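Side-chain contacts in MccB protein (Escherichia coli, PDB 6OM4), which probably uses ATP to couple an adenosine nucleotide to the N-formylated peptide MccA through a phosphoramidate link, in the biosynthesis of the antibiotic microcin C7: residues 166-169 / 170-174; 173-176 / 177-181. All coordinates share one frame; numbering follows the deposited sequence.

Contact 1 (166-169 / 170-174). With ND7 (5'-O-[(S)-amino(hydroxy)phosphoryl]adenosine), chain M; POP (pyrophosphate 2-), chain G.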
loop_
_atom_site.group_PDB
_atom_site.type_symbol
_atom_site.label_atom_id
_atom_site.label_comp_id
_atom_site.label_asym_id
_atom_site.label_seq_id
_atom_site.Cartn_x
_atom_site.Cartn_y
_atom_site.Cartn_z
ATOM N N VAL A 166 16.621 10.995 20.487
ATOM C CA VAL A 166 15.646 11.205 21.507
ATOM C C VAL A 166 15.641 12.688 21.880
ATOM O O VAL A 166 16.711 13.276 22.088
ATOM C CB VAL A 166 15.878 10.268 22.704
ATOM C CG1 VAL A 166 15.015 10.632 23.908
ATOM C CG2 VAL A 166 15.638 8.841 22.246
ATOM N N GLY A 167 14.440 13.285 21.894
ATOM C CA GLY A 167 14.238 14.693 22.222
ATOM C C GLY A 167 14.086 15.582 20.993
ATOM O O GLY A 167 13.558 16.710 21.090
ATOM N N LYS A 168 14.508 15.101 19.814
ATOM C CA LYS A 168 14.401 15.869 18.585
ATOM C C LYS A 168 12.982 15.738 18.038
ATOM O O LYS A 168 12.202 14.896 18.498
ATOM C CB LYS A 168 15.389 15.372 17.523
ATOM C CG LYS A 168 16.864 15.623 17.811
ATOM C CD LYS A 168 17.739 15.143 16.675
ATOM C CE LYS A 168 18.712 16.191 16.181
ATOM N NZ LYS A 168 19.924 16.235 17.027
ATOM N N ASN A 169 12.649 16.591 17.066
ATOM C CA ASN A 169 11.303 16.594 16.497
ATOM C C ASN A 169 11.205 15.415 15.520
ATOM O O ASN A 169 12.159 15.110 14.787
ATOM C CB ASN A 169 10.991 17.946 15.854
ATOM C CG ASN A 169 10.458 18.952 16.856
ATOM O OD1 ASN A 169 10.475 18.735 18.070
ATOM N ND2 ASN A 169 9.961 20.061 16.353
ATOM N N LYS A 170 10.051 14.742 15.490
ATOM C CA LYS A 170 9.865 13.627 14.560
ATOM C C LYS A 170 9.963 14.066 13.097
ATOM O O LYS A 170 10.624 13.369 12.280
ATOM C CB LYS A 170 8.519 12.944 14.823
ATOM C CG LYS A 170 8.473 12.272 16.172
ATOM C CD LYS A 170 7.304 11.341 16.324
ATOM C CE LYS A 170 7.282 10.740 17.705
ATOM N NZ LYS A 170 6.183 9.760 17.820
ATOM N N THR A 171 9.328 15.188 12.723
ATOM C CA THR A 171 9.336 15.555 11.310
ATOM C C THR A 171 10.779 15.784 10.845
ATOM O O THR A 171 11.100 15.465 9.718
ATOM C CB THR A 171 8.401 16.740 11.011
ATOM O OG1 THR A 171 8.891 17.874 11.723
ATOM C CG2 THR A 171 6.969 16.458 11.408
ATOM N N GLU A 172 11.633 16.371 11.702
ATOM C CA GLU A 172 12.960 16.761 11.270
ATOM C C GLU A 172 13.841 15.507 11.094
ATOM O O GLU A 172 14.590 15.410 10.160
ATOM C CB GLU A 172 13.582 17.752 12.247
ATOM C CG GLU A 172 14.352 17.092 13.349
ATOM C CD GLU A 172 14.988 18.071 14.311
ATOM O OE1 GLU A 172 14.438 18.262 15.446
ATOM O OE2 GLU A 172 16.015 18.659 13.908
ATOM N N VAL A 173 13.678 14.499 11.957
ATOM C CA VAL A 173 14.454 13.304 11.811
ATOM C C VAL A 173 13.948 12.435 10.653
ATOM O O VAL A 173 14.766 11.915 9.909
ATOM C CB VAL A 173 14.514 12.544 13.133
ATOM C CG1 VAL A 173 15.315 11.266 12.999
ATOM C CG2 VAL A 173 15.079 13.453 14.206
ATOM N N ILE A 174 12.634 12.280 10.504
ATOM C CA ILE A 174 12.134 11.573 9.317
ATOM C C ILE A 174 12.695 12.236 8.050
ATOM O O ILE A 174 13.225 11.535 7.165
ATOM C CB ILE A 174 10.604 11.453 9.279
ATOM C CG1 ILE A 174 10.118 10.681 10.506
ATOM C CG2 ILE A 174 10.177 10.820 7.965
ATOM C CD1 ILE A 174 8.702 10.206 10.455
HETATM O O1A ND7 M . 1.358 6.715 18.354
HETATM P PA ND7 M . 1.754 6.284 16.971
HETATM O O2A ND7 M . 2.973 5.383 16.830
HETATM N N3A ND7 M . 0.381 5.474 16.384
HETATM O "O5'" ND7 M . 2.018 7.500 15.987
HETATM C "C5'" ND7 M . 0.963 8.507 15.920
HETATM C "C4'" ND7 M . 1.670 9.798 15.434
HETATM C "C3'" ND7 M . 2.514 10.380 16.618
HETATM O "O3'" ND7 M . 3.802 10.689 16.249
HETATM C "C2'" ND7 M . 1.580 11.570 17.100
HETATM O "O2'" ND7 M . 2.402 12.709 17.570
HETATM C "C1'" ND7 M . 0.910 11.956 16.006
HETATM O "O4'" ND7 M . 0.727 10.623 15.103
HETATM N N9 ND7 M . -0.423 12.456 16.191
HETATM C C4 ND7 M . -0.918 13.618 15.682
HETATM C C5 ND7 M . -2.208 13.710 16.065
HETATM N N7 ND7 M . -2.516 12.610 16.791
HETATM C C8 ND7 M . -1.433 11.860 16.843
HETATM N N3 ND7 M . -0.338 14.582 14.937
HETATM C C2 ND7 M . -1.045 15.608 14.571
HETATM N N1 ND7 M . -2.322 15.736 14.950
HETATM C C6 ND7 M . -2.919 14.822 15.667
HETATM N N6 ND7 M . -4.306 14.986 16.065
HETATM P P1 POP G . 3.207 6.177 21.796
HETATM O O1 POP G . 3.735 4.746 21.896
HETATM O O2 POP G . 1.756 6.254 21.354
HETATM O O3 POP G . 3.505 7.076 22.989
HETATM O O POP G . 4.104 6.721 20.583
HETATM P P2 POP G . 3.907 8.147 19.815
HETATM O O4 POP G . 4.203 7.882 18.369
HETATM O O5 POP G . 2.521 8.650 20.056
HETATM O O6 POP G . 4.958 9.042 20.312
#
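Glu-172 folds back over the first turn of helix 170-181 to take the backbone N-H of Asn-169, the N-cap residue. OE1 of Glu-172 lies 2.9 Å from N of Asn-169, reached on the anti side of the carboxylate and 16° out of its plane. The third residue of the helix thus accepts from the N-cap amide, the half of a capping box in which the N3 side chain returns to the backbone, while the Asn-169 side chain gives no bond in return and instead sends OD1 to Gln-149. The carboxylate reaches back because CG of Glu-172 sits between the backbone N and carbonyl carbon (chi1 89°), and the chain then runs straight on.

The close packing lies around the carbonyl of Asn-169. Its O accepts from N of Val-173 at 3.3 Å, and CG2 of Val-173 comes within 3.4 Å of the same O. That methyl also rests 3.8 Å from CB of Lys-168, whose side chain passes it at roughly a right angle; Ile-150 and Phe-161 add to the buried setting of Val-173. By contrast, the Lys-168 side is solvent-exposed: the chain stays near Val-173 through CD, then bends at chi3 and chi4, leaving NZ 5.6 Å from OE2 of Glu-172, an opposite charge but no salt bridge.

Lys-170 leaves the turn in another direction. Its chain, extended beyond CG, carries NZ to a hydrogen bond with O6 of pyrophosphate at 2.9 Å and another with O3' of the adenosine phosphoramidate at 3.0 Å. Gln-158 accepts from the same NZ, and Asp-148 does so weakly.

The chemistry therefore divides at the helix start: a carboxylate, probably stabilised by the positive end of the helix dipole, secures the turn, while NZ of Lys-170 bridges the two bound ligands.

Contact 2 (173-176 / 177-181); sequences VIKR and ELLKR
The guanidinium of Arg-176 meets Glu-177 at its edge and not over a face, with the carboxylate turned 84° against it. Both nitrogens of that side-on grip converge on one oxygen: OE2 of Glu-177 lies 2.7 Å from NE of Arg-176, on its anti lone pair, and 2.9 Å from NH2 of Arg-176. The bend in Arg-176 at chi3 (85°) brings this edge round to its neighbour, and NH2 also pairs with Asp-165. The guanidinium of Arg-181 likewise works in plane, its NH1 lying 2.8 Å from OE1 of Glu-177 and also bonding that residue's backbone O. Lys-180 completes the network, NZ reaching OE2 of Glu-177 at 3.0 Å on the syn side. Three basic side chains thus share the carboxylate of Glu-177, Arg-176 and Lys-180 chiefly on OE2 and Arg-181 on OE1; it probably stays ionised.

Across the helix the contacts are apolar. CG2 of Ile-174 touches CG of Leu-178 at 3.7 Å, the two side chains pointing the same way, and CE of Lys-175 packs on CD1 of Leu-179.

Helix 170-181 is the crossover of a beta-alpha-beta unit: Ile-174 and Leu-178 face helix 125-136, Ile-174 and Lys-175 touch strand 141-146, and Lys-175 and Leu-179 lie against strand 186-191.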
loop_
_atom_site.group_PDB
_atom_site.type_symbol
_atom_site.label_atom_id
_atom_site.label_comp_id
_atom_site.label_asym_id
_atom_site.label_seq_id
_atom_site.Cartn_x
_atom_site.Cartn_y
_atom_site.Cartn_z
ATOM N N VAL A 173 13.678 14.499 11.957
ATOM C CA VAL A 173 14.454 13.304 11.811
ATOM C C VAL A 173 13.948 12.435 10.653
ATOM O O VAL A 173 14.766 11.915 9.909
ATOM C CB VAL A 173 14.514 12.544 13.133
ATOM C CG1 VAL A 173 15.315 11.266 12.999
ATOM C CG2 VAL A 173 15.079 13.453 14.206
ATOM N N ILE A 174 12.634 12.280 10.504
ATOM C CA ILE A 174 12.134 11.573 9.317
ATOM C C ILE A 174 12.695 12.236 8.050
ATOM O O ILE A 174 13.225 11.535 7.165
ATOM C CB ILE A 174 10.604 11.453 9.279
ATOM C CG1 ILE A 174 10.118 10.681 10.506
ATOM C CG2 ILE A 174 10.177 10.820 7.965
ATOM C CD1 ILE A 174 8.702 10.206 10.455
ATOM N N LYS A 175 12.615 13.568 7.955
ATOM C CA LYS A 175 13.082 14.237 6.753
ATOM C C LYS A 175 14.557 13.904 6.509
ATOM O O LYS A 175 14.964 13.598 5.394
ATOM C CB LYS A 175 12.900 15.756 6.828
ATOM C CG LYS A 175 13.543 16.482 5.661
ATOM C CD LYS A 175 13.186 17.914 5.594
ATOM C CE LYS A 175 13.696 18.554 4.320
ATOM N NZ LYS A 175 13.788 20.017 4.497
ATOM N N ARG A 176 15.385 13.979 7.564
ATOM C CA ARG A 176 16.838 13.734 7.396
ATOM C C ARG A 176 17.045 12.306 6.858
ATOM O O ARG A 176 17.786 12.074 5.932
ATOM C CB ARG A 176 17.563 13.962 8.729
ATOM C CG ARG A 176 19.026 13.551 8.753
ATOM C CD ARG A 176 19.592 13.507 10.164
ATOM N NE ARG A 176 19.332 12.236 10.833
ATOM C CZ ARG A 176 19.097 12.068 12.131
ATOM N NH1 ARG A 176 18.999 13.106 12.952
ATOM N NH2 ARG A 176 18.936 10.851 12.614
ATOM N N GLU A 177 16.326 11.353 7.442
ATOM C CA GLU A 177 16.529 9.942 7.137
ATOM C C GLU A 177 15.979 9.572 5.747
ATOM O O GLU A 177 16.527 8.714 5.096
ATOM C CB GLU A 177 15.957 9.112 8.286
ATOM C CG GLU A 177 16.787 9.270 9.549
ATOM C CD GLU A 177 18.252 8.867 9.427
ATOM O OE1 GLU A 177 18.561 7.817 8.785
ATOM O OE2 GLU A 177 19.103 9.632 9.981
ATOM N N LEU A 178 14.904 10.236 5.305
ATOM C CA LEU A 178 14.325 9.993 4.017
ATOM C C LEU A 178 15.307 10.492 2.960
ATOM O O LEU A 178 15.542 9.839 1.974
ATOM C CB LEU A 178 12.965 10.696 3.864
ATOM C CG LEU A 178 11.774 10.139 4.662
ATOM C CD1 LEU A 178 10.488 10.789 4.194
ATOM C CD2 LEU A 178 11.680 8.628 4.540
ATOM N N LEU A 179 15.874 11.685 3.169
ATOM C CA LEU A 179 16.775 12.264 2.171
ATOM C C LEU A 179 18.125 11.531 2.173
ATOM O O LEU A 179 18.824 11.506 1.158
ATOM C CB LEU A 179 16.918 13.761 2.413
ATOM C CG LEU A 179 15.669 14.587 2.109
ATOM C CD1 LEU A 179 15.884 16.062 2.445
ATOM C CD2 LEU A 179 15.246 14.466 0.653
ATOM N N LYS A 180 18.486 10.866 3.274
ATOM C CA LYS A 180 19.692 10.042 3.230
ATOM C C LYS A 180 19.495 8.806 2.345
ATOM O O LYS A 180 20.487 8.240 1.847
ATOM C CB LYS A 180 20.107 9.588 4.620
ATOM C CG LYS A 180 20.795 10.694 5.397
ATOM C CD LYS A 180 20.849 10.396 6.876
ATOM C CE LYS A 180 21.391 9.016 7.210
ATOM N NZ LYS A 180 21.660 8.869 8.667
ATOM N N ARG A 181 18.237 8.351 2.242
ATOM C CA ARG A 181 17.865 7.161 1.500
ATOM C C ARG A 181 17.538 7.449 0.043
ATOM O O ARG A 181 17.817 6.583 -0.801
ATOM C CB ARG A 181 16.705 6.455 2.200
ATOM C CG ARG A 181 17.205 5.712 3.422
ATOM C CD ARG A 181 16.109 5.327 4.385
ATOM N NE ARG A 181 16.674 4.563 5.498
ATOM C CZ ARG A 181 17.344 5.064 6.530
ATOM N NH1 ARG A 181 17.497 6.372 6.671
ATOM N NH2 ARG A 181 17.852 4.253 7.449
#

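Contact 1 joins the loop 166-169 to the first turn of helix 170-181, and contact 2 continues along that helix, with centres about 10 Å apart; together they illustrate how one helix serves ligand binding at one end and fold packing along its length. Val-173 and Ile-174 belong to both: N of Val-173 serves the opening turn in contact 1, and its O accepts from Glu-177 in contact 2. Contact 1 reaches the ligands directly through Lys-170. In contact 2 the side chain of Ile-174 stays about 8 Å from the adenosine phosphoramidate and about 9 Å from pyrophosphate. The acidic residues differ likewise, Glu-172 serving a backbone amide and Glu-177 gathering side-chain cations further along.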